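COPII coat assembly protein SEC16 (Saccharomyces cerevisiae, PDB 3MZK) helps to initiate assembly of the COPII coat that forms transport vesicles at the endoplasmic reticulum and selects cargo, this chain being its central region. Local coordinates at residues B[17-20]-B[24-27]; B[60-65]-B[81-86]; B[89-92]-B[97-100]; B[381-386]-B[401-406]. All coordinates share one frame; numbering follows the deposited sequence.

The four contacts follow one another along the chain. Interaction 1 is a β-hairpin near the N-terminus, its centre about 38 Å from that of the chain. Interactions 2 and 3 share helix 77-94, their centres about 13 Å apart: the first ties it to the short helix 61-65, the second to the loop leading into helix 101-111. Interaction 4 pairs the last two helices. Remote in sequence, it nevertheless has its centre about 27 Å from that of interaction 1 and about 24 Å from that of interaction 2. Segments of interactions 1 and 4 reach a second protein; those of 2 and 3 touch no other chain.

Interaction 1 of 4, residues B[17-20]-B[24-27]; sequences FHWS and KVVY
Phe17 and Val25 are diagonal neighbours across two antiparallel strands, and their side chains share one face of the sheet with Trp19 and Tyr27. The Phe17 ring meets both branches of the valine obliquely: CE1 lies 3.6 Å from Val25 CG1, while CZ is 3.8 Å from Val25 CG2. With its CG anti to the backbone N (chi1 -170°), Phe17 swings the ring along the strand, where CD1 also comes within 3.6 Å of Tyr27 CB. Tyr27 itself turns the other way; its ring leads off from the hairpin and presents an edge to Val25 CG1. Trp19 runs alongside Val25, pointing the same way, and its CE3 rests 3.8 Å from Val25 CG2. That branch therefore lies between Phe17 CZ and Trp19 CE3, while CG1 meets Phe17 and the edge of Tyr27. One face of the indole is met by Phe17 CE2, offset toward the rim. Beneath this packing, His18 and Val26 form a hydrogen-bonded pair, His18 N to Val26 O at 2.8 Å and Val26 N to His18 O at 3.1 Å. A weak bond from Ser20 N to Lys24 O follows toward the turn. On its other edge strand 24-28 pairs antiparallel with strand 48-52, Val25 and Tyr27 bonding through their backbones to Thr51 and Lys49. The backbone of a chain of another protein is hydrogen-bonded by His18 ND1, Trp19 NE1 and Lys24 NZ. A three-stranded antiparallel sheet held in this way by a second protein is consistent with the blade that Sec16 lends to the β-propeller of Sec13.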
loop_
_atom_site.group_PDB
_atom_site.type_symbol
_atom_site.label_atom_id
_atom_site.label_comp_id
_atom_site.label_asym_id
_atom_site.label_seq_id
_atom_site.Cartn_x
_atom_site.Cartn_y
_atom_site.Cartn_z
ATOM N N PHE B 17 4.628 -28.180 59.332
ATOM C CA PHE B 17 5.548 -27.433 58.481
ATOM C C PHE B 17 5.153 -25.959 58.346
ATOM O O PHE B 17 4.006 -25.641 58.043
ATOM C CB PHE B 17 5.615 -28.064 57.093
ATOM C CG PHE B 17 6.712 -27.507 56.236
ATOM C CD1 PHE B 17 7.948 -28.144 56.170
ATOM C CD2 PHE B 17 6.517 -26.340 55.500
ATOM C CE1 PHE B 17 8.962 -27.636 55.384
ATOM C CE2 PHE B 17 7.532 -25.821 54.716
ATOM C CZ PHE B 17 8.755 -26.472 54.653
ATOM N N HIS B 18 6.103 -25.059 58.563
ATOM C CA HIS B 18 5.826 -23.632 58.438
ATOM C C HIS B 18 7.011 -22.837 57.923
ATOM O O HIS B 18 8.151 -23.068 58.309
ATOM C CB HIS B 18 5.352 -23.035 59.766
ATOM C CG HIS B 18 3.933 -23.366 60.098
ATOM N ND1 HIS B 18 3.569 -23.992 61.269
ATOM C CD2 HIS B 18 2.786 -23.157 59.407
ATOM C CE1 HIS B 18 2.258 -24.160 61.286
ATOM N NE2 HIS B 18 1.760 -23.666 60.168
ATOM N N TRP B 19 6.723 -21.885 57.048
ATOM C CA TRP B 19 7.733 -20.980 56.554
ATOM C C TRP B 19 7.866 -19.816 57.514
ATOM O O TRP B 19 6.925 -19.459 58.209
ATOM C CB TRP B 19 7.329 -20.464 55.179
ATOM C CG TRP B 19 6.843 -21.542 54.273
ATOM C CD1 TRP B 19 5.575 -22.032 54.186
ATOM C CD2 TRP B 19 7.622 -22.265 53.318
ATOM N NE1 TRP B 19 5.515 -23.021 53.234
ATOM C CE2 TRP B 19 6.757 -23.184 52.686
ATOM C CE3 TRP B 19 8.968 -22.222 52.933
ATOM C CZ2 TRP B 19 7.191 -24.052 51.692
ATOM C CZ3 TRP B 19 9.400 -23.092 51.953
ATOM C CH2 TRP B 19 8.513 -23.995 51.340
ATOM N N SER B 20 9.045 -19.221 57.545
ATOM C CA SER B 20 9.270 -18.039 58.343
ATOM C C SER B 20 9.790 -16.912 57.460
ATOM O O SER B 20 10.413 -17.161 56.431
ATOM C CB SER B 20 10.291 -18.342 59.432
ATOM O OG SER B 20 10.585 -17.174 60.173
ATOM N N LYS B 24 14.039 -19.268 57.575
ATOM C CA LYS B 24 14.110 -20.492 58.347
ATOM C C LYS B 24 12.826 -21.273 58.120
ATOM O O LYS B 24 11.826 -20.732 57.655
ATOM C CB LYS B 24 14.264 -20.187 59.839
ATOM C CG LYS B 24 15.552 -19.481 60.237
ATOM C CD LYS B 24 15.618 -19.415 61.757
ATOM C CE LYS B 24 16.838 -18.681 62.284
ATOM N NZ LYS B 24 16.796 -18.635 63.780
ATOM N N VAL B 25 12.846 -22.549 58.457
ATOM C CA VAL B 25 11.645 -23.354 58.363
ATOM C C VAL B 25 11.508 -24.186 59.636
ATOM O O VAL B 25 12.503 -24.504 60.281
ATOM C CB VAL B 25 11.686 -24.219 57.080
ATOM C CG1 VAL B 25 11.287 -25.654 57.350
ATOM C CG2 VAL B 25 10.808 -23.602 56.003
ATOM N N VAL B 26 10.278 -24.516 60.011
ATOM C CA VAL B 26 10.020 -25.416 61.137
ATOM C C VAL B 26 9.208 -26.585 60.635
ATOM O O VAL B 26 8.202 -26.392 59.945
ATOM C CB VAL B 26 9.158 -24.756 62.232
ATOM C CG1 VAL B 26 9.094 -25.655 63.470
ATOM C CG2 VAL B 26 9.707 -23.408 62.599
ATOM N N TYR B 27 9.617 -27.795 60.991
ATOM C CA TYR B 27 8.799 -28.957 60.666
ATOM C C TYR B 27 8.890 -30.047 61.719
ATOM O O TYR B 27 9.798 -30.058 62.547
ATOM C CB TYR B 27 9.156 -29.522 59.290
ATOM C CG TYR B 27 10.563 -30.048 59.195
ATOM C CD1 TYR B 27 10.852 -31.370 59.490
ATOM C CD2 TYR B 27 11.601 -29.221 58.822
ATOM C CE1 TYR B 27 12.142 -31.853 59.409
ATOM C CE2 TYR B 27 12.894 -29.692 58.743
ATOM C CZ TYR B 27 13.158 -31.007 59.034
ATOM O OH TYR B 27 14.446 -31.474 58.947
#

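Interaction 2 of 4, residues B[60-65]-B[81-86]; sequences NDMLKS and TKWMET
Trp83 extends its indole from helix 77-94 with CG anti to the backbone N (chi1 178°), while Ser65 holds OG between its own N and carbonyl carbon (chi1 58°); together these torsions bring the indole N-H up to a hydroxyl oxygen. Trp83 NE1 donates to Ser65 OG over 2.7 Å, with an N-H...O angle of 156°, and the oxygen lies close to the ring plane. The bond therefore approaches the indole at its edge, where the polar hydrogen of an otherwise apolar group is found. Ser65 OG is also near its own helical turn, 2.8 Å from Asp61 O. Farther along the same edge, Trp83 CZ2 is 3.8 Å from Met62 O and 4.2 Å from Met62 CG, whose chain crosses the indole obliquely. A phenylalanine at Trp83 would probably leave Ser65 OG without its indole donor and open a gap beside Met62. Phe66 makes an edge-to-face contact with the Trp83 ring, and Met62 touches helix 330-344. A tryptophan that is polar at NE1 and apolar over the rest of its ring here joins helix 61-65 to helix 77-94, plain helix-helix packing in the α-helical region.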
loop_
_atom_site.group_PDB
_atom_site.type_symbol
_atom_site.label_atom_id
_atom_site.label_comp_id
_atom_site.label_asym_id
_atom_site.label_seq_id
_atom_site.Cartn_x
_atom_site.Cartn_y
_atom_site.Cartn_z
ATOM N N ASN B 60 18.934 -22.043 43.216
ATOM C CA ASN B 60 19.386 -22.060 41.827
ATOM C C ASN B 60 20.504 -21.061 41.579
ATOM O O ASN B 60 20.378 -19.886 41.923
ATOM C CB ASN B 60 18.223 -21.760 40.878
ATOM C CG ASN B 60 17.256 -22.917 40.758
ATOM O OD1 ASN B 60 17.170 -23.763 41.647
ATOM N ND2 ASN B 60 16.526 -22.967 39.649
ATOM N N ASP B 61 21.600 -21.523 40.983
ATOM C CA ASP B 61 22.665 -20.610 40.592
ATOM C C ASP B 61 22.122 -19.657 39.530
ATOM O O ASP B 61 22.663 -18.573 39.315
ATOM C CB ASP B 61 23.884 -21.376 40.072
ATOM N N MET B 62 21.033 -20.068 38.886
ATOM C CA MET B 62 20.404 -19.285 37.825
ATOM C C MET B 62 20.035 -17.880 38.295
ATOM O O MET B 62 20.578 -16.894 37.805
ATOM C CB MET B 62 19.162 -20.007 37.294
ATOM C CG MET B 62 18.724 -19.560 35.902
ATOM S SD MET B 62 17.122 -20.232 35.402
ATOM C CE MET B 62 17.398 -21.984 35.648
ATOM N N LEU B 63 19.108 -17.794 39.243
ATOM C CA LEU B 63 18.694 -16.503 39.790
ATOM C C LEU B 63 19.843 -15.715 40.414
ATOM O O LEU B 63 19.835 -14.486 40.394
ATOM C CB LEU B 63 17.588 -16.681 40.830
ATOM C CG LEU B 63 16.235 -17.171 40.321
ATOM C CD1 LEU B 63 15.319 -17.479 41.488
ATOM C CD2 LEU B 63 15.602 -16.146 39.392
ATOM N N LYS B 64 20.822 -16.422 40.974
ATOM C CA LYS B 64 21.937 -15.776 41.668
ATOM C C LYS B 64 22.923 -15.122 40.710
ATOM O O LYS B 64 23.511 -14.089 41.023
ATOM C CB LYS B 64 22.676 -16.773 42.569
ATOM N N SER B 65 23.095 -15.723 39.539
ATOM C CA SER B 65 24.101 -15.267 38.586
ATOM C C SER B 65 23.567 -14.211 37.617
ATOM O O SER B 65 24.337 -13.426 37.062
ATOM C CB SER B 65 24.664 -16.456 37.805
ATOM O OG SER B 65 23.635 -17.156 37.125
ATOM N N THR B 81 24.933 -11.138 27.586
ATOM C CA THR B 81 25.211 -12.041 26.474
ATOM C C THR B 81 26.068 -13.221 26.918
ATOM O O THR B 81 25.846 -14.354 26.492
ATOM C CB THR B 81 25.909 -11.330 25.294
ATOM O OG1 THR B 81 25.352 -10.023 25.110
ATOM C CG2 THR B 81 25.726 -12.137 24.014
ATOM N N LYS B 82 27.048 -12.949 27.774
ATOM C CA LYS B 82 27.910 -13.998 28.303
ATOM C C LYS B 82 27.137 -14.899 29.265
ATOM O O LYS B 82 27.291 -16.122 29.246
ATOM C CB LYS B 82 29.128 -13.393 29.006
ATOM C CG LYS B 82 30.194 -14.411 29.381
ATOM C CD LYS B 82 31.189 -13.838 30.381
ATOM C CE LYS B 82 31.915 -12.621 29.824
ATOM N NZ LYS B 82 32.837 -12.014 30.828
ATOM N N TRP B 83 26.303 -14.290 30.103
ATOM C CA TRP B 83 25.510 -15.040 31.069
ATOM C C TRP B 83 24.581 -16.039 30.386
ATOM O O TRP B 83 24.389 -17.151 30.875
ATOM C CB TRP B 83 24.706 -14.093 31.960
ATOM C CG TRP B 83 23.832 -14.804 32.949
ATOM C CD1 TRP B 83 24.157 -15.158 34.224
ATOM C CD2 TRP B 83 22.488 -15.249 32.737
ATOM N NE1 TRP B 83 23.098 -15.795 34.822
ATOM C CE2 TRP B 83 22.062 -15.864 33.930
ATOM C CE3 TRP B 83 21.604 -15.185 31.656
ATOM C CZ2 TRP B 83 20.789 -16.412 34.072
ATOM C CZ3 TRP B 83 20.343 -15.729 31.799
ATOM C CH2 TRP B 83 19.946 -16.336 32.999
ATOM N N MET B 84 24.007 -15.641 29.256
ATOM C CA MET B 84 23.152 -16.540 28.484
ATOM C C MET B 84 23.937 -17.722 27.926
ATOM O O MET B 84 23.485 -18.863 28.001
ATOM C CB MET B 84 22.438 -15.793 27.354
ATOM C CG MET B 84 21.535 -14.673 27.834
ATOM S SD MET B 84 20.112 -14.391 26.764
ATOM C CE MET B 84 19.256 -15.957 26.907
ATOM N N GLU B 85 25.110 -17.446 27.364
ATOM C CA GLU B 85 25.990 -18.513 26.902
ATOM C C GLU B 85 26.211 -19.519 28.026
ATOM O O GLU B 85 25.893 -20.703 27.896
ATOM C CB GLU B 85 27.345 -17.953 26.467
ATOM C CG GLU B 85 27.373 -17.228 25.137
ATOM C CD GLU B 85 28.760 -16.692 24.813
ATOM O OE1 GLU B 85 29.671 -16.852 25.656
ATOM O OE2 GLU B 85 28.940 -16.111 23.722
ATOM N N THR B 86 26.754 -19.027 29.134
ATOM C CA THR B 86 27.062 -19.865 30.284
ATOM C C THR B 86 25.872 -20.703 30.708
ATOM O O THR B 86 25.952 -21.930 30.764
ATOM C CB THR B 86 27.491 -19.013 31.482
ATOM O OG1 THR B 86 28.570 -18.153 31.096
ATOM C CG2 THR B 86 27.933 -19.903 32.629
#

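Interaction 3 of 4, residues B[89-92]-B[97-100]; sequences KSIS and STDM
Met100 packs against Ile91 and Ser92, and its side chain gives a compact example of how a flexible thioether fits a helix surface. From CB, which is directed toward helix 77-94, the chain reaches CG, 4.2 Å from Ser92 CB. Bends at chi2 (-70°) and chi3 (-59°) then fold it across the isoleucine. The sulfur comes next: SD lies 3.7 Å from Ile91 CG2 and is also 4.2 Å from Ser92 CB. The terminal CE stays beside the same branch, 3.8 Å from Ile91 CG2, and approaches Ile91 CB at 4.2 Å. Ile91 thus offers one methyl to both sulfur and methyl of Met100, and that CG2 also meets Thr98 CG2 at 4.1 Å. No hydrogen bond crosses between the two segments; the hydroxyl of Ser92 is instead engaged within its own helix, with Ile88 O. An alanine in place of Met100 would probably leave Ile91 CG2 without the sulfur and methyl that cover it, opening a gap between loop and helix. Asp99 is hydrogen-bonded to Thr101 OG1 and forms a salt bridge with Lys253. Met100 occupies the N-cap position of helix 101-111, and the contact lies in the α-α connection in which the loop folds back on the C-terminal part of helix 77-94.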
loop_
_atom_site.group_PDB
_atom_site.type_symbol
_atom_site.label_atom_id
_atom_site.label_comp_id
_atom_site.label_asym_id
_atom_site.label_seq_id
_atom_site.Cartn_x
_atom_site.Cartn_y
_atom_site.Cartn_z
ATOM N N LYS B 89 24.728 -23.344 28.240
ATOM C CA LYS B 89 25.676 -24.449 28.226
ATOM C C LYS B 89 25.415 -25.383 29.403
ATOM O O LYS B 89 25.099 -26.559 29.219
ATOM C CB LYS B 89 27.115 -23.931 28.271
ATOM N N SER B 90 25.541 -24.846 30.612
ATOM C CA SER B 90 25.354 -25.632 31.826
ATOM C C SER B 90 24.020 -26.369 31.840
ATOM O O SER B 90 23.957 -27.538 32.211
ATOM C CB SER B 90 25.481 -24.741 33.064
ATOM O OG SER B 90 24.718 -23.558 32.919
ATOM N N ILE B 91 22.957 -25.685 31.427
ATOM C CA ILE B 91 21.618 -26.264 31.458
ATOM C C ILE B 91 21.484 -27.484 30.560
ATOM O O ILE B 91 21.079 -28.556 31.009
ATOM C CB ILE B 91 20.546 -25.236 31.059
ATOM C CG1 ILE B 91 20.318 -24.244 32.201
ATOM C CG2 ILE B 91 19.249 -25.941 30.675
ATOM C CD1 ILE B 91 19.220 -23.250 31.935
ATOM N N SER B 92 21.817 -27.313 29.288
ATOM C CA SER B 92 21.693 -28.390 28.316
ATOM C C SER B 92 22.670 -29.518 28.629
ATOM O O SER B 92 22.343 -30.698 28.493
ATOM C CB SER B 92 21.940 -27.855 26.907
ATOM O OG SER B 92 23.196 -27.201 26.836
ATOM N N SER B 97 17.805 -33.360 28.003
ATOM C CA SER B 97 16.416 -33.460 27.557
ATOM C C SER B 97 15.688 -32.116 27.483
ATOM O O SER B 97 14.679 -31.988 26.792
ATOM C CB SER B 97 15.638 -34.419 28.458
ATOM O OG SER B 97 15.460 -33.865 29.748
ATOM N N THR B 98 16.200 -31.117 28.195
ATOM C CA THR B 98 15.572 -29.798 28.234
ATOM C C THR B 98 15.514 -29.115 26.863
ATOM O O THR B 98 16.541 -28.922 26.205
ATOM C CB THR B 98 16.286 -28.861 29.232
ATOM O OG1 THR B 98 16.058 -29.318 30.572
ATOM C CG2 THR B 98 15.765 -27.439 29.090
ATOM N N ASP B 99 14.303 -28.748 26.447
ATOM C CA ASP B 99 14.089 -28.045 25.186
ATOM C C ASP B 99 14.629 -26.619 25.273
ATOM O O ASP B 99 14.155 -25.814 26.071
ATOM C CB ASP B 99 12.602 -28.032 24.829
ATOM C CG ASP B 99 12.337 -27.506 23.426
ATOM O OD1 ASP B 99 13.074 -26.603 22.968
ATOM O OD2 ASP B 99 11.384 -27.993 22.777
ATOM N N MET B 100 15.621 -26.309 24.442
ATOM C CA MET B 100 16.337 -25.044 24.553
ATOM C C MET B 100 15.932 -24.024 23.493
ATOM O O MET B 100 16.568 -22.981 23.365
ATOM C CB MET B 100 17.840 -25.299 24.478
ATOM C CG MET B 100 18.329 -26.390 25.420
ATOM S SD MET B 100 18.260 -25.902 27.148
ATOM C CE MET B 100 19.330 -24.466 27.136
#

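Interaction 4 of 4, residues B[381-386]-B[401-406]; sequences YLSSSV and RELSEV
Leu382 and Leu403 face each other from two helical segments that run almost antiparallel, at 166°, with their axes 10.9 Å apart at closest approach. At that spacing Leu403 supplies most of the contact. Its CG is anti to the backbone N (chi1 -179°), which carries the fork of the leucine straight out to the facing helix. Both methyls approach Leu382 CB, CD1 at 4.1 Å, but CD2 alone goes on to Ser383 and Val386. It lodges against the backbone between Leu382 and Ser383, with Leu403 CD2 3.9 Å from Leu382 C and 3.8 Å from Ser383 N. Ser383 OG borders the same methyl at 3.8 Å from Leu403 CD2, and Val386, one turn on, contributes its CG2 at 4.2 Å from Leu403 CD2. All of this is apolar or van der Waals contact, with no hydrogen bond between the segments. The serine hydroxyl lies beside a methyl and is hydrogen-bonded to Thr379 O in its own helix. On another side of helix 394-409, Arg401 and Glu402 form a long salt bridge, Arg401 NH2 to Glu402 OE2, with a weak hydrogen bond, Arg401 also bonding to Asn398 OD1. A chain of another protein reaches this helix as well, taking a hydrogen bond with Glu405. Helices 372-387 and 394-409 form an α-hairpin, and helix 356-368 packs against both: Ile360 touches Leu382 from the one and Val406 from the other, giving a three-helix group near the C-terminal end.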
loop_
_atom_site.group_PDB
_atom_site.type_symbol
_atom_site.label_atom_id
_atom_site.label_comp_id
_atom_site.label_asym_id
_atom_site.label_seq_id
_atom_site.Cartn_x
_atom_site.Cartn_y
_atom_site.Cartn_z
ATOM N N TYR B 381 15.331 -0.081 41.629
ATOM C CA TYR B 381 14.995 0.127 40.231
ATOM C C TYR B 381 13.486 0.145 40.033
ATOM O O TYR B 381 12.956 0.984 39.302
ATOM C CB TYR B 381 15.622 -0.954 39.351
ATOM C CG TYR B 381 15.076 -0.970 37.941
ATOM C CD1 TYR B 381 15.466 -0.014 37.010
ATOM C CD2 TYR B 381 14.166 -1.940 37.542
ATOM C CE1 TYR B 381 14.963 -0.026 35.721
ATOM C CE2 TYR B 381 13.658 -1.962 36.256
ATOM C CZ TYR B 381 14.060 -1.002 35.351
ATOM O OH TYR B 381 13.557 -1.024 34.068
ATOM N N LEU B 382 12.800 -0.785 40.690
ATOM C CA LEU B 382 11.358 -0.915 40.529
ATOM C C LEU B 382 10.625 0.292 41.089
ATOM O O LEU B 382 9.557 0.654 40.603
ATOM C CB LEU B 382 10.857 -2.201 41.182
ATOM C CG LEU B 382 11.242 -3.491 40.453
ATOM C CD1 LEU B 382 10.897 -4.717 41.286
ATOM C CD2 LEU B 382 10.567 -3.548 39.091
ATOM N N SER B 383 11.206 0.919 42.108
ATOM C CA SER B 383 10.622 2.123 42.684
ATOM C C SER B 383 10.479 3.206 41.625
ATOM O O SER B 383 9.384 3.706 41.378
ATOM C CB SER B 383 11.457 2.629 43.863
ATOM O OG SER B 383 11.268 1.814 45.008
ATOM N N SER B 384 11.590 3.563 40.994
ATOM C CA SER B 384 11.564 4.570 39.940
ATOM C C SER B 384 10.644 4.121 38.813
ATOM O O SER B 384 9.934 4.927 38.210
ATOM C CB SER B 384 12.970 4.815 39.398
ATOM O OG SER B 384 13.516 3.624 38.860
ATOM N N SER B 385 10.663 2.824 38.541
ATOM C CA SER B 385 9.822 2.241 37.510
ATOM C C SER B 385 8.336 2.482 37.800
ATOM O O SER B 385 7.573 2.840 36.902
ATOM C CB SER B 385 10.114 0.744 37.393
ATOM O OG SER B 385 9.617 0.207 36.184
ATOM N N VAL B 386 7.935 2.297 39.057
ATOM C CA VAL B 386 6.538 2.455 39.462
ATOM C C VAL B 386 6.137 3.920 39.625
ATOM O O VAL B 386 5.027 4.311 39.263
ATOM C CB VAL B 386 6.239 1.708 40.784
ATOM C CG1 VAL B 386 4.798 1.941 41.216
ATOM C CG2 VAL B 386 6.518 0.223 40.639
ATOM N N ARG B 401 2.290 -0.801 47.291
ATOM C CA ARG B 401 2.173 -1.481 48.571
ATOM C C ARG B 401 3.034 -2.738 48.579
ATOM O O ARG B 401 3.863 -2.932 49.467
ATOM C CB ARG B 401 0.712 -1.833 48.845
ATOM C CG ARG B 401 0.490 -2.697 50.075
ATOM C CD ARG B 401 -0.959 -3.138 50.154
ATOM N NE ARG B 401 -1.470 -3.518 48.841
ATOM C CZ ARG B 401 -1.233 -4.689 48.261
ATOM N NH1 ARG B 401 -0.493 -5.599 48.885
ATOM N NH2 ARG B 401 -1.734 -4.951 47.061
ATOM N N GLU B 402 2.834 -3.582 47.572
ATOM C CA GLU B 402 3.527 -4.858 47.482
ATOM C C GLU B 402 5.029 -4.659 47.397
ATOM O O GLU B 402 5.808 -5.471 47.892
ATOM C CB GLU B 402 3.024 -5.642 46.274
ATOM C CG GLU B 402 1.551 -5.994 46.362
ATOM C CD GLU B 402 1.024 -6.629 45.094
ATOM O OE1 GLU B 402 1.667 -6.474 44.028
ATOM O OE2 GLU B 402 -0.037 -7.285 45.166
ATOM N N LEU B 403 5.431 -3.563 46.773
ATOM C CA LEU B 403 6.840 -3.256 46.631
ATOM C C LEU B 403 7.406 -2.839 47.978
ATOM O O LEU B 403 8.526 -3.204 48.324
ATOM C CB LEU B 403 7.039 -2.150 45.598
ATOM C CG LEU B 403 8.480 -1.727 45.328
ATOM C CD1 LEU B 403 9.317 -2.927 44.922
ATOM C CD2 LEU B 403 8.512 -0.640 44.263
ATOM N N SER B 404 6.628 -2.076 48.739
ATOM C CA SER B 404 7.035 -1.683 50.087
ATOM C C SER B 404 7.255 -2.894 50.988
ATOM O O SER B 404 8.247 -2.961 51.718
ATOM C CB SER B 404 6.002 -0.753 50.722
ATOM O OG SER B 404 6.069 0.538 50.148
ATOM N N GLU B 405 6.328 -3.846 50.932
ATOM C CA GLU B 405 6.402 -5.035 51.766
ATOM C C GLU B 405 7.703 -5.788 51.518
ATOM O O GLU B 405 8.415 -6.136 52.459
ATOM C CB GLU B 405 5.204 -5.953 51.512
ATOM C CG GLU B 405 5.100 -7.117 52.488
ATOM C CD GLU B 405 4.881 -6.656 53.918
ATOM O OE1 GLU B 405 4.574 -5.460 54.116
ATOM O OE2 GLU B 405 5.019 -7.485 54.846
ATOM N N VAL B 406 8.009 -6.035 50.247
ATOM C CA VAL B 406 9.234 -6.733 49.885
ATOM C C VAL B 406 10.450 -5.913 50.293
ATOM O O VAL B 406 11.416 -6.442 50.840
ATOM C CB VAL B 406 9.296 -7.016 48.384
ATOM C CG1 VAL B 406 10.594 -7.719 48.039
ATOM C CG2 VAL B 406 8.099 -7.847 47.958
#